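Local coordinates for ribosomal-protein-serine acetyltransferase, putative (PDB 2FCK) that is probably a GNAT-family acetyltransferase that moves an acetyl group from acetyl-CoA to a protein N-terminus, possibly that of a ribosomal protein, at residues L15-I20 with F73-R78; S35-Q40 with I105-Q110; C139-V144 with A173-S178. All blocks are in the same frame, centred on the assembly; numbering follows the deposited sequence.

Contact 1 of 3, residues L15-I20 with F73-R78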
ATOM      1  N   LEU A  15      15.365  24.015  -7.346  1.00 40.98           N
ATOM      2  CA  LEU A  15      15.721  22.582  -7.190  1.00 40.56           C
ATOM      3  C   LEU A  15      15.471  21.742  -8.431  1.00 41.76           C
ATOM      4  O   LEU A  15      14.592  22.048  -9.257  1.00 42.63           O
ATOM      5  CB  LEU A  15      14.979  21.938  -5.969  1.00 40.44           C
ATOM      6  CG  LEU A  15      15.090  22.660  -4.644  1.00 40.88           C
ATOM      7  CD1 LEU A  15      14.134  21.998  -3.591  1.00 40.81           C
ATOM      8  CD2 LEU A  15      16.563  22.744  -4.175  1.00 40.73           C
ATOM      9  N   GLN A  16      16.248  20.663  -8.541  1.00 40.40           N
ATOM     10  CA  GLN A  16      16.130  19.735  -9.644  1.00 41.32           C
ATOM     11  C   GLN A  16      15.994  18.368  -9.003  1.00 41.45           C
ATOM     12  O   GLN A  16      16.904  17.935  -8.283  1.00 41.49           O
ATOM     13  CB  GLN A  16      17.400  19.802 -10.500  1.00 41.65           C
ATOM     14  CG  GLN A  16      17.414  18.856 -11.642  1.00 43.06           C
ATOM     15  CD  GLN A  16      18.808  18.761 -12.252  1.00 45.99           C
ATOM     16  OE1 GLN A  16      19.807  18.563 -11.538  1.00 46.68           O
ATOM     17  NE2 GLN A  16      18.885  18.973 -13.556  1.00 46.23           N
ATOM     18  N   LEU A  17      14.867  17.713  -9.265  1.00 40.09           N
ATOM     19  CA  LEU A  17      14.568  16.399  -8.703  1.00 40.68           C
ATOM     20  C   LEU A  17      14.823  15.395  -9.835  1.00 40.92           C
ATOM     21  O   LEU A  17      14.159  15.471 -10.868  1.00 40.70           O
ATOM     22  CB  LEU A  17      13.088  16.317  -8.243  1.00 41.10           C
ATOM     23  CG  LEU A  17      12.760  16.898  -6.857  1.00 39.80           C
ATOM     24  CD1 LEU A  17      13.075  18.423  -6.771  1.00 41.50           C
ATOM     25  CD2 LEU A  17      11.282  16.655  -6.633  1.00 41.05           C
ATOM     26  N   ARG A  18      15.725  14.433  -9.623  1.00 40.07           N
ATOM     27  CA  ARG A  18      16.114  13.494 -10.685  1.00 39.26           C
ATOM     28  C   ARG A  18      16.824  12.278 -10.105  1.00 39.68           C
ATOM     29  O   ARG A  18      17.206  12.270  -8.928  1.00 39.83           O
ATOM     30  CB  ARG A  18      17.065  14.199 -11.670  1.00 37.72           C
ATOM     31  CG  ARG A  18      18.342  14.809 -11.022  1.00 38.05           C
ATOM     32  CD  ARG A  18      19.364  15.115 -12.112  1.00 38.73           C
ATOM     33  NE  ARG A  18      20.554  15.784 -11.607  1.00 41.48           N
ATOM     34  CZ  ARG A  18      21.626  15.146 -11.144  1.00 43.75           C
ATOM     35  NH1 ARG A  18      21.618  13.817 -11.059  1.00 39.59           N
ATOM     36  NH2 ARG A  18      22.681  15.844 -10.734  1.00 44.09           N
ATOM     37  N   LEU A  19      17.045  11.271 -10.956  1.00 40.16           N
ATOM     38  CA  LEU A  19      17.832  10.122 -10.544  1.00 39.94           C
ATOM     39  C   LEU A  19      19.223  10.592 -10.180  1.00 40.73           C
ATOM     40  O   LEU A  19      19.892  11.303 -10.972  1.00 40.38           O
ATOM     41  CB  LEU A  19      18.008   9.147 -11.701  1.00 40.13           C
ATOM     42  CG  LEU A  19      16.963   8.070 -11.707  1.00 39.71           C
ATOM     43  CD1 LEU A  19      17.186   7.220 -12.970  1.00 39.05           C
ATOM     44  CD2 LEU A  19      16.948   7.176 -10.438  1.00 41.72           C
ATOM     45  N   ILE A  20      19.692  10.119  -9.033  1.00 39.77           N
ATOM     46  CA  ILE A  20      21.128  10.212  -8.723  1.00 38.59           C
ATOM     47  C   ILE A  20      21.889   9.214  -9.609  1.00 37.82           C
ATOM     48  O   ILE A  20      21.472   8.051  -9.752  1.00 38.79           O
ATOM     49  CB  ILE A  20      21.375   9.900  -7.231  1.00 38.17           C
ATOM     50  CG1 ILE A  20      20.559  10.865  -6.331  1.00 35.94           C
ATOM     51  CG2 ILE A  20      22.879   9.947  -6.922  1.00 37.36           C
ATOM     52  CD1 ILE A  20      20.664  10.499  -4.839  1.00 38.73           C
ATOM     53  N   PHE A  73      13.979  10.256  -6.034  1.00 39.57           N
ATOM     54  CA  PHE A  73      14.588  11.430  -6.621  1.00 40.30           C
ATOM     55  C   PHE A  73      15.642  12.014  -5.699  1.00 40.60           C
ATOM     56  O   PHE A  73      15.352  12.374  -4.528  1.00 40.04           O
ATOM     57  CB  PHE A  73      13.559  12.544  -6.825  1.00 41.12           C
ATOM     58  CG  PHE A  73      12.449  12.199  -7.785  1.00 41.12           C
ATOM     59  CD1 PHE A  73      11.310  11.522  -7.338  1.00 44.03           C
ATOM     60  CD2 PHE A  73      12.505  12.657  -9.117  1.00 41.03           C
ATOM     61  CE1 PHE A  73      10.253  11.240  -8.213  1.00 43.73           C
ATOM     62  CE2 PHE A  73      11.444  12.367  -9.990  1.00 43.31           C
ATOM     63  CZ  PHE A  73      10.329  11.674  -9.544  1.00 42.55           C
ATOM     64  N   GLY A  74      16.860  12.157  -6.211  1.00 40.44           N
ATOM     65  CA  GLY A  74      17.796  13.053  -5.541  1.00 39.36           C
ATOM     66  C   GLY A  74      17.293  14.491  -5.700  1.00 40.58           C
ATOM     67  O   GLY A  74      16.760  14.890  -6.760  1.00 40.98           O
ATOM     68  N   VAL A  75      17.483  15.284  -4.669  1.00 39.62           N
ATOM     69  CA  VAL A  75      17.109  16.701  -4.750  1.00 41.27           C
ATOM     70  C   VAL A  75      18.391  17.516  -4.845  1.00 41.90           C
ATOM     71  O   VAL A  75      19.184  17.521  -3.897  1.00 40.89           O
ATOM     72  CB  VAL A  75      16.268  17.130  -3.505  1.00 41.16           C
ATOM     73  CG1 VAL A  75      15.893  18.666  -3.562  1.00 41.27           C
ATOM     74  CG2 VAL A  75      14.980  16.266  -3.386  1.00 44.19           C
ATOM     75  N   PHE A  76      18.586  18.167  -6.003  1.00 41.05           N
ATOM     76  CA  PHE A  76      19.783  18.955  -6.254  1.00 42.25           C
ATOM     77  C   PHE A  76      19.474  20.447  -6.344  1.00 43.90           C
ATOM     78  O   PHE A  76      18.537  20.857  -7.014  1.00 43.20           O
ATOM     79  CB  PHE A  76      20.435  18.520  -7.550  1.00 41.66           C
ATOM     80  CG  PHE A  76      20.926  17.109  -7.551  1.00 42.20           C
ATOM     81  CD1 PHE A  76      20.070  16.063  -7.894  1.00 40.72           C
ATOM     82  CD2 PHE A  76      22.261  16.823  -7.232  1.00 42.95           C
ATOM     83  CE1 PHE A  76      20.538  14.741  -7.916  1.00 39.62           C
ATOM     84  CE2 PHE A  76      22.733  15.488  -7.246  1.00 42.21           C
ATOM     85  CZ  PHE A  76      21.875  14.451  -7.587  1.00 38.18           C
ATOM     86  N   GLU A  77      20.321  21.245  -5.695  1.00 44.30           N
ATOM     87  CA  GLU A  77      20.233  22.686  -5.780  1.00 46.61           C
ATOM     88  C   GLU A  77      20.659  23.065  -7.193  1.00 46.08           C
ATOM     89  O   GLU A  77      21.692  22.617  -7.689  1.00 46.11           O
ATOM     90  CB  GLU A  77      21.160  23.283  -4.710  1.00 47.08           C
ATOM     91  CG  GLU A  77      21.102  24.761  -4.508  1.00 52.64           C
ATOM     92  CD  GLU A  77      21.906  25.126  -3.274  1.00 57.64           C
ATOM     93  OE1 GLU A  77      23.086  24.706  -3.178  1.00 59.30           O
ATOM     94  OE2 GLU A  77      21.351  25.788  -2.384  1.00 59.49           O
ATOM     95  N   ARG A  78      19.831  23.847  -7.874  1.00 46.58           N
ATOM     96  CA  ARG A  78      19.980  24.018  -9.299  1.00 48.36           C
ATOM     97  C   ARG A  78      21.272  24.786  -9.590  1.00 50.52           C
ATOM     98  O   ARG A  78      21.992  24.429 -10.488  1.00 50.14           O
ATOM     99  CB  ARG A  78      18.785  24.756  -9.904  1.00 47.88           C
ATOM    100  CG  ARG A  78      17.517  23.943  -9.993  1.00 47.72           C
ATOM    101  CD  ARG A  78      16.380  24.739 -10.597  1.00 44.83           C
ATOM    102  NE  ARG A  78      16.597  24.953 -12.033  1.00 46.11           N
ATOM    103  CZ  ARG A  78      15.903  25.812 -12.779  1.00 46.87           C
ATOM    104  NH1 ARG A  78      14.981  26.586 -12.220  1.00 42.61           N
ATOM    105  NH2 ARG A  78      16.167  25.920 -14.088  1.00 47.35           N
TER
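Phe76 O is gripped twice from strand 15-18: Gln16 N bonds to it in the carbonyl plane at 2.8 Å, and Leu15 CA adds a CA-H...O contact at 3.3 Å. Phe76 N returns a nearly straight bond to Gln16 O, making this a hydrogen-bonded antiparallel pair. Arg18 N reaches Gly74 O at 3.1 Å, whereas the reverse bond from Gly74 N to Arg18 O is bent and weak. On the Gln16, Arg18 and Phe76 face, Arg18 CG takes the crowded position between the backbone N and the carbonyl carbon (chi1 56°), the chain runs extended to NE, and a quarter turn at chi4 (88°) lays the guanidinium flat over the ring. The planes lie 12° apart, with Arg18 CZ 3.6 Å from the centroid of the Phe76 ring, a cation-pi stack. Arg18 NE bonds Gln16 OE1 at 2.9 Å, NH1 bonds Leu19 O, and NH2 forms a salt bridge with Glu24, so the group's rotation is fixed. Ile20 CG1 comes within 3.6 Å of Gly74 CA. On the other face, Leu15 CD1 meets Val75 CG1 at 3.8 Å, beneath helix 114-129. Such an antiparallel pairing of strand 15-18 with strand 71-77 belongs to the N-terminal half of the GNAT sheet.

Contact 2 of 3, residues S35-Q40 with I105-Q110. With NO3 (nitrate ion), chain L; NO3 (nitrate ion), chain C.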
ATOM      1  N   SER A  35      25.636  15.504   7.726  1.00 34.03           N
ATOM      2  CA  SER A  35      24.449  15.624   8.572  1.00 35.65           C
ATOM      3  C   SER A  35      24.660  15.060   9.983  1.00 36.14           C
ATOM      4  O   SER A  35      25.105  13.926  10.143  1.00 36.36           O
ATOM      5  CB  SER A  35      23.269  14.913   7.926  1.00 37.09           C
ATOM      6  OG  SER A  35      22.199  14.902   8.876  1.00 41.43           O
ATOM      7  N   GLN A  36      24.335  15.851  11.003  1.00 34.93           N
ATOM      8  CA  GLN A  36      24.415  15.384  12.393  1.00 36.85           C
ATOM      9  C   GLN A  36      23.503  14.179  12.652  1.00 37.08           C
ATOM     10  O   GLN A  36      23.828  13.307  13.481  1.00 37.39           O
ATOM     11  CB  GLN A  36      24.013  16.529  13.322  1.00 35.59           C
ATOM     12  CG  GLN A  36      23.903  16.160  14.794  1.00 37.69           C
ATOM     13  CD  GLN A  36      23.691  17.390  15.667  1.00 39.04           C
ATOM     14  OE1 GLN A  36      23.410  18.475  15.167  1.00 44.74           O
ATOM     15  NE2 GLN A  36      23.801  17.215  16.961  1.00 43.81           N
ATOM     16  N   THR A  37      22.380  14.134  11.938  1.00 38.80           N
ATOM     17  CA  THR A  37      21.282  13.197  12.275  1.00 40.70           C
ATOM     18  C   THR A  37      20.813  12.220  11.204  1.00 40.76           C
ATOM     19  O   THR A  37      20.180  11.220  11.546  1.00 40.39           O
ATOM     20  CB  THR A  37      20.008  13.940  12.736  1.00 40.95           C
ATOM     21  OG1 THR A  37      19.531  14.769  11.661  1.00 44.59           O
ATOM     22  CG2 THR A  37      20.282  14.756  13.973  1.00 43.52           C
ATOM     23  N   LEU A  38      21.051  12.497   9.917  1.00 39.33           N
ATOM     24  CA  LEU A  38      20.522  11.615   8.872  1.00 40.93           C
ATOM     25  C   LEU A  38      20.906  10.147   9.036  1.00 41.20           C
ATOM     26  O   LEU A  38      20.081   9.266   8.760  1.00 41.33           O
ATOM     27  CB  LEU A  38      20.919  12.121   7.472  1.00 41.25           C
ATOM     28  CG  LEU A  38      20.099  13.309   6.935  1.00 44.47           C
ATOM     29  CD1 LEU A  38      20.730  13.843   5.654  1.00 46.09           C
ATOM     30  CD2 LEU A  38      18.693  12.863   6.623  1.00 47.60           C
ATOM     31  N   HIS A  39      22.129   9.878   9.492  1.00 40.68           N
ATOM     32  CA  HIS A  39      22.638   8.512   9.591  1.00 41.99           C
ATOM     33  C   HIS A  39      21.694   7.619  10.402  1.00 43.60           C
ATOM     34  O   HIS A  39      21.677   6.412  10.217  1.00 44.44           O
ATOM     35  CB  HIS A  39      24.011   8.496  10.268  1.00 41.71           C
ATOM     36  CG  HIS A  39      23.982   8.986  11.679  1.00 42.37           C
ATOM     37  ND1 HIS A  39      24.009  10.329  12.006  1.00 42.82           N
ATOM     38  CD2 HIS A  39      23.859   8.313  12.845  1.00 41.57           C
ATOM     39  CE1 HIS A  39      23.949  10.455  13.321  1.00 40.99           C
ATOM     40  NE2 HIS A  39      23.861   9.250  13.853  1.00 44.22           N
ATOM     41  N   GLN A  40      20.914   8.196  11.296  1.00 44.59           N
ATOM     42  CA  GLN A  40      20.131   7.343  12.169  1.00 48.26           C
ATOM     43  C   GLN A  40      18.788   6.969  11.573  1.00 49.04           C
ATOM     44  O   GLN A  40      18.146   6.040  12.060  1.00 49.44           O
ATOM     45  CB  GLN A  40      19.937   7.980  13.522  1.00 48.90           C
ATOM     46  CG  GLN A  40      18.989   9.118  13.553  1.00 53.27           C
ATOM     47  CD  GLN A  40      19.128   9.927  14.840  1.00 58.98           C
ATOM     48  OE1 GLN A  40      18.981   9.395  15.948  1.00 61.46           O
ATOM     49  NE2 GLN A  40      19.390  11.217  14.697  1.00 60.47           N
ATOM     50  N   ILE A 105      15.861  15.237   4.249  1.00 45.17           N
ATOM     51  CA  ILE A 105      16.470  16.464   3.769  1.00 45.13           C
ATOM     52  C   ILE A 105      17.478  16.888   4.840  1.00 47.87           C
ATOM     53  O   ILE A 105      17.172  16.799   6.029  1.00 47.58           O
ATOM     54  CB  ILE A 105      15.420  17.630   3.599  1.00 46.49           C
ATOM     55  CG1 ILE A 105      14.266  17.222   2.656  1.00 47.72           C
ATOM     56  CG2 ILE A 105      16.100  18.925   3.136  1.00 44.37           C
ATOM     57  CD1 ILE A 105      14.670  17.184   1.185  1.00 47.74           C
ATOM     58  N   GLY A 106      18.658  17.303   4.387  1.00 47.48           N
ATOM     59  CA  GLY A 106      19.711  17.730   5.291  1.00 50.48           C
ATOM     60  C   GLY A 106      19.252  18.950   6.060  1.00 51.36           C
ATOM     61  O   GLY A 106      18.617  19.856   5.506  1.00 50.76           O
ATOM     62  N   ASP A 107      19.582  18.921   7.352  1.00 53.10           N
ATOM     63  CA  ASP A 107      19.301  19.891   8.366  1.00 54.09           C
ATOM     64  C   ASP A 107      19.452  21.367   7.847  1.00 53.59           C
ATOM     65  O   ASP A 107      18.521  22.185   7.959  1.00 53.15           O
ATOM     66  CB  ASP A 107      20.219  19.527   9.589  1.00 54.86           C
ATOM     67  CG  ASP A 107      20.427  17.936   9.783  1.00 56.92           C
ATOM     68  OD1 ASP A 107      20.531  17.436  10.949  1.00 57.74           O
ATOM     69  OD2 ASP A 107      20.484  17.145   8.796  1.00 54.66           O
ATOM     70  N   ARG A 108      20.576  21.675   7.199  1.00 53.26           N
ATOM     71  CA  ARG A 108      20.890  23.045   6.755  1.00 53.19           C
ATOM     72  C   ARG A 108      19.982  23.529   5.612  1.00 53.30           C
ATOM     73  O   ARG A 108      19.798  24.748   5.425  1.00 53.60           O
ATOM     74  CB  ARG A 108      22.351  23.127   6.354  1.00 53.55           C
ATOM     75  CG  ARG A 108      22.609  23.074   4.855  1.00 54.20           C
ATOM     76  CD  ARG A 108      24.086  23.157   4.538  1.00 55.34           C
ATOM     77  NE  ARG A 108      24.771  21.944   4.952  1.00 53.84           N
ATOM     78  CZ  ARG A 108      25.733  21.898   5.855  1.00 52.49           C
ATOM     79  NH1 ARG A 108      26.252  20.709   6.168  1.00 51.92           N
ATOM     80  NH2 ARG A 108      26.163  23.021   6.451  1.00 47.94           N
ATOM     81  N   TYR A 109      19.403  22.571   4.882  1.00 52.62           N
ATOM     82  CA  TYR A 109      18.595  22.853   3.680  1.00 52.81           C
ATOM     83  C   TYR A 109      17.093  23.000   3.995  1.00 53.17           C
ATOM     84  O   TYR A 109      16.350  23.736   3.322  1.00 52.34           O
ATOM     85  CB  TYR A 109      18.843  21.773   2.612  1.00 52.58           C
ATOM     86  CG  TYR A 109      20.309  21.700   2.212  1.00 51.52           C
ATOM     87  CD1 TYR A 109      20.935  22.797   1.645  1.00 52.81           C
ATOM     88  CD2 TYR A 109      21.079  20.560   2.484  1.00 48.81           C
ATOM     89  CE1 TYR A 109      22.283  22.774   1.307  1.00 52.14           C
ATOM     90  CE2 TYR A 109      22.456  20.522   2.144  1.00 50.75           C
ATOM     91  CZ  TYR A 109      23.045  21.639   1.566  1.00 52.27           C
ATOM     92  OH  TYR A 109      24.390  21.637   1.206  1.00 51.43           O
ATOM     93  N   GLN A 110      16.666  22.311   5.034  1.00 52.74           N
ATOM     94  CA  GLN A 110      15.331  22.538   5.616  1.00 54.13           C
ATOM     95  C   GLN A 110      15.159  24.010   6.033  1.00 54.41           C
ATOM     96  O   GLN A 110      14.144  24.653   5.767  1.00 53.94           O
ATOM     97  CB  GLN A 110      15.143  21.632   6.825  1.00 53.96           C
ATOM     98  CG  GLN A 110      15.044  20.160   6.434  1.00 55.06           C
ATOM     99  CD  GLN A 110      14.516  19.290   7.564  1.00 61.65           C
ATOM    100  OE1 GLN A 110      13.818  19.774   8.462  1.00 61.55           O
ATOM    101  NE2 GLN A 110      14.847  17.997   7.528  1.00 61.89           N
TER
HETATM  102  N   NO3 L 311      22.752  19.230   6.852  1.00 41.11           N
HETATM  103  O1  NO3 L 311      22.499  19.864   8.067  1.00 41.86           O
HETATM  104  O2  NO3 L 311      23.545  18.097   6.808  1.00 37.98           O
HETATM  105  O3  NO3 L 311      22.202  19.726   5.679  1.00 42.22           O
HETATM  106  N   NO3 C 302      13.600  15.219   6.810  1.00 40.97           N
HETATM  107  O1  NO3 C 302      14.945  14.892   6.932  1.00 40.47           O
HETATM  108  O2  NO3 C 302      12.649  14.274   7.137  1.00 43.06           O
HETATM  109  O3  NO3 C 302      13.183  16.460   6.355  1.00 42.35           O
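The turn from strand 98-105 into helix 107-110, with Gly106 as N-cap, leads into the GNAT pyrophosphate-binding loop, whose Gln-x-x-Gly-x-Gly signature begins at Gln110. Loop 35-40, which follows helix 25-33, is tied to this turn through one carboxylate. Asp107 OD2 accepts from Ser35 OG at 2.8 Å, and OD1 from Thr37 OG1 at 2.9 Å; each oxygen has its own hydroxyl, which restrains rotation of the carboxylate, and both bonds arrive about 30° out of its plane. Ser35 OG lies anti to its backbone N (chi1 172°) and makes three bonds: besides donating to Asp107 it accepts from Leu38 N at 2.9 Å and, less straight, from Thr37 N, closing an ST turn and ST motif. Thr37 OG1 takes the crowded position between its backbone N and carbonyl carbon, which turns it to Asp107 OD1. Leu38 CD1 adds apolar packing against Gly106 CA at 4.0 Å. The hydroxyls and the helix start would ease the charge of Asp107, though an adjacent nitrate, itself an anion, would probably oppose this. The helix start draws in that nitrate, probably from the crystallisation liquor: Arg108 N donates to its O3 at 3.0 Å. A second nitrate is met by Ile105 N through its O1 at 2.9 Å, almost perfectly straight at 175°; in relatives this strand end lies beside the acetyl group of the cofactor. Beside this ion the extended Gln110 side chain reaches Ile105, where its NE2 donates to Ile105 O at 3.0 Å from above the carbonyl plane.

Contact 3 of 3, residues C139-V144 with A173-S178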
ATOM      1  N   CYS A 139       6.163   8.470   9.255  1.00 46.72           N
ATOM      2  CA  CYS A 139       7.341   9.017   9.925  1.00 46.78           C
ATOM      3  C   CYS A 139       7.703   8.180  11.123  1.00 46.32           C
ATOM      4  O   CYS A 139       6.824   7.670  11.817  1.00 46.72           O
ATOM      5  CB  CYS A 139       7.075  10.448  10.417  1.00 46.64           C
ATOM      6  SG  CYS A 139       6.893  11.606   9.041  1.00 48.33           S
ATOM      7  N   ASP A 140       9.000   8.072  11.402  1.00 45.94           N
ATOM      8  CA  ASP A 140       9.444   7.468  12.647  1.00 45.86           C
ATOM      9  C   ASP A 140       8.928   8.379  13.758  1.00 45.33           C
ATOM     10  O   ASP A 140       9.165   9.594  13.694  1.00 43.96           O
ATOM     11  CB  ASP A 140      10.977   7.395  12.663  1.00 46.14           C
ATOM     12  CG  ASP A 140      11.512   6.566  13.819  1.00 48.07           C
ATOM     13  OD1 ASP A 140      11.257   6.904  14.980  1.00 48.68           O
ATOM     14  OD2 ASP A 140      12.183   5.525  13.562  1.00 54.86           O
ATOM     15  N   PRO A 141       8.249   7.823  14.795  1.00 45.36           N
ATOM     16  CA  PRO A 141       7.745   8.725  15.869  1.00 44.76           C
ATOM     17  C   PRO A 141       8.843   9.569  16.536  1.00 45.06           C
ATOM     18  O   PRO A 141       8.549  10.614  17.133  1.00 44.64           O
ATOM     19  CB  PRO A 141       7.156   7.750  16.906  1.00 45.93           C
ATOM     20  CG  PRO A 141       6.847   6.530  16.161  1.00 46.31           C
ATOM     21  CD  PRO A 141       7.889   6.412  15.075  1.00 46.25           C
ATOM     22  N   GLU A 142      10.096   9.139  16.429  1.00 45.36           N
ATOM     23  CA  GLU A 142      11.191   9.858  17.110  1.00 46.80           C
ATOM     24  C   GLU A 142      11.852  10.902  16.237  1.00 44.83           C
ATOM     25  O   GLU A 142      12.759  11.591  16.688  1.00 44.14           O
ATOM     26  CB  GLU A 142      12.261   8.891  17.567  1.00 48.13           C
ATOM     27  CG  GLU A 142      11.795   7.855  18.514  1.00 54.21           C
ATOM     28  CD  GLU A 142      12.915   7.502  19.440  1.00 63.46           C
ATOM     29  OE1 GLU A 142      12.983   8.135  20.519  1.00 67.64           O
ATOM     30  OE2 GLU A 142      13.766   6.654  19.052  1.00 65.92           O
ATOM     31  N   ASN A 143      11.421  10.997  14.985  1.00 43.65           N
ATOM     32  CA  ASN A 143      11.972  11.947  14.032  1.00 43.28           C
ATOM     33  C   ASN A 143      11.012  13.134  13.880  1.00 42.91           C
ATOM     34  O   ASN A 143      10.215  13.230  12.950  1.00 42.57           O
ATOM     35  CB  ASN A 143      12.243  11.238  12.678  1.00 42.38           C
ATOM     36  CG  ASN A 143      13.034  12.112  11.664  1.00 44.96           C
ATOM     37  OD1 ASN A 143      13.549  11.596  10.640  1.00 51.71           O
ATOM     38  ND2 ASN A 143      13.099  13.395  11.898  1.00 40.70           N
ATOM     39  N   VAL A 144      11.090  14.050  14.823  1.00 43.33           N
ATOM     40  CA  VAL A 144      10.166  15.182  14.821  1.00 44.39           C
ATOM     41  C   VAL A 144      10.306  16.122  13.604  1.00 43.72           C
ATOM     42  O   VAL A 144       9.304  16.541  13.035  1.00 43.67           O
ATOM     43  CB  VAL A 144      10.222  15.932  16.174  1.00 44.09           C
ATOM     44  CG1 VAL A 144       9.243  17.137  16.187  1.00 45.72           C
ATOM     45  CG2 VAL A 144       9.922  14.944  17.312  1.00 45.11           C
ATOM     46  N   ALA A 173       6.709   0.847  14.760  1.00 48.74           N
ATOM     47  CA  ALA A 173       5.494   1.691  14.790  1.00 47.82           C
ATOM     48  C   ALA A 173       5.807   3.016  14.104  1.00 48.07           C
ATOM     49  O   ALA A 173       6.867   3.630  14.361  1.00 46.69           O
ATOM     50  CB  ALA A 173       5.052   1.915  16.177  1.00 48.09           C
ATOM     51  N   GLY A 174       4.965   3.407  13.142  1.00 45.65           N
ATOM     52  CA  GLY A 174       5.143   4.702  12.428  1.00 45.19           C
ATOM     53  C   GLY A 174       3.895   5.552  12.451  1.00 44.38           C
ATOM     54  O   GLY A 174       2.774   5.061  12.583  1.00 44.69           O
ATOM     55  N   ILE A 175       4.105   6.872  12.392  1.00 43.56           N
ATOM     56  CA  ILE A 175       2.987   7.786  12.322  1.00 42.94           C
ATOM     57  C   ILE A 175       2.609   7.982  10.860  1.00 41.09           C
ATOM     58  O   ILE A 175       3.441   8.332  10.013  1.00 42.53           O
ATOM     59  CB  ILE A 175       3.369   9.186  12.865  1.00 42.44           C
ATOM     60  CG1 ILE A 175       3.970   9.092  14.272  1.00 43.05           C
ATOM     61  CG2 ILE A 175       2.137  10.085  12.729  1.00 42.06           C
ATOM     62  CD1 ILE A 175       4.697  10.408  14.755  1.00 46.08           C
ATOM     63  N   VAL A 176       1.339   7.755  10.568  1.00 41.18           N
ATOM     64  CA  VAL A 176       0.809   7.917   9.221  1.00 39.90           C
ATOM     65  C   VAL A 176       0.218   9.311   9.058  1.00 40.01           C
ATOM     66  O   VAL A 176      -0.638   9.709   9.860  1.00 40.92           O
ATOM     67  CB  VAL A 176      -0.315   6.855   9.002  1.00 39.74           C
ATOM     68  CG1 VAL A 176      -1.010   7.070   7.664  1.00 40.59           C
ATOM     69  CG2 VAL A 176       0.292   5.459   9.181  1.00 39.94           C
ATOM     70  N   PHE A 177       0.708  10.033   8.043  1.00 40.25           N
ATOM     71  CA  PHE A 177       0.096  11.289   7.626  1.00 40.87           C
ATOM     72  C   PHE A 177      -0.519  11.068   6.242  1.00 43.04           C
ATOM     73  O   PHE A 177       0.048  10.305   5.425  1.00 43.15           O
ATOM     74  CB  PHE A 177       1.171  12.385   7.498  1.00 42.62           C
ATOM     75  CG  PHE A 177       1.837  12.739   8.790  1.00 41.76           C
ATOM     76  CD1 PHE A 177       1.450  13.863   9.507  1.00 42.71           C
ATOM     77  CD2 PHE A 177       2.865  11.923   9.281  1.00 42.26           C
ATOM     78  CE1 PHE A 177       2.087  14.183  10.701  1.00 42.79           C
ATOM     79  CE2 PHE A 177       3.533  12.217  10.455  1.00 42.67           C
ATOM     80  CZ  PHE A 177       3.106  13.366  11.202  1.00 42.76           C
ATOM     81  N   SER A 178      -1.589  11.807   5.928  1.00 42.40           N
ATOM     82  CA  SER A 178      -2.187  11.731   4.612  1.00 43.22           C
ATOM     83  C   SER A 178      -2.267  13.087   3.923  1.00 43.50           C
ATOM     84  O   SER A 178      -2.309  14.134   4.567  1.00 44.25           O
ATOM     85  CB  SER A 178      -3.613  11.148   4.698  1.00 43.52           C
ATOM     86  OG  SER A 178      -4.472  12.111   5.282  1.00 44.46           O
TER
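Cys139 and Ile175 meet through two backbone bonds, Cys139 N to Ile175 O at 2.8 Å and Ile175 N to Cys139 O at 2.9 Å, each lying in the carbonyl plane and both with an N-H...O angle of 161°. Their side chains share one face of the sheet. Cys139 SG stands anti to its own carbonyl carbon and approaches the Phe177 ring obliquely, 3.7 Å from CE2, a sulfur-aromatic contact. Pro141 continues the interface past the last backbone bond: its CD sits 3.0 Å from Ala173 O, and Ile175 CD1 reaches across to Pro141 CA at 3.7 Å. This pairs the end of strand 134-139 with strand 170-179, which in the GNAT fold is inserted between strands 134-139 and 156-164 and runs antiparallel to both. Beyond Cys139 the chain leaves the sheet in a type I turn from Asp140 to Asn143, closed by Asn143 N to Asp140 O at 3.0 Å. Asp140 OD1 stiffens it as an Asx turn, accepting from Glu142 N at 2.9 Å on the anti lone pair. Asn143 then stands at the N-cap of helix 144-152. That helix lies over the Cys139 and Ile175 face: Gln147 touches both residues, while its NE2 bonds to Asp140 O, and Leu151 packs on the Phe177 ring.

How the contacts relate
Contacts 1 and 3 belong to the same mixed sheet but sit on opposite sides of the chain's centre, about 24 Å apart, centre to centre. Contact 2 lies about 16 Å from contact 1 and about 17 Å from contact 3, centre to centre; its nearest atoms come within about 5 Å and 6 Å of them without touching. Along the chain the segments of contacts 1 and 2 alternate, whereas contact 3 opens after both have closed. Strand 98-105, which feeds contact 2, runs parallel to strand 134-139, which feeds contact 3; in GNAT relatives acetyl-CoA binds where these two strands diverge. Nitrate ions, probably from the crystallisation liquor, lie beside contacts 2 and 3.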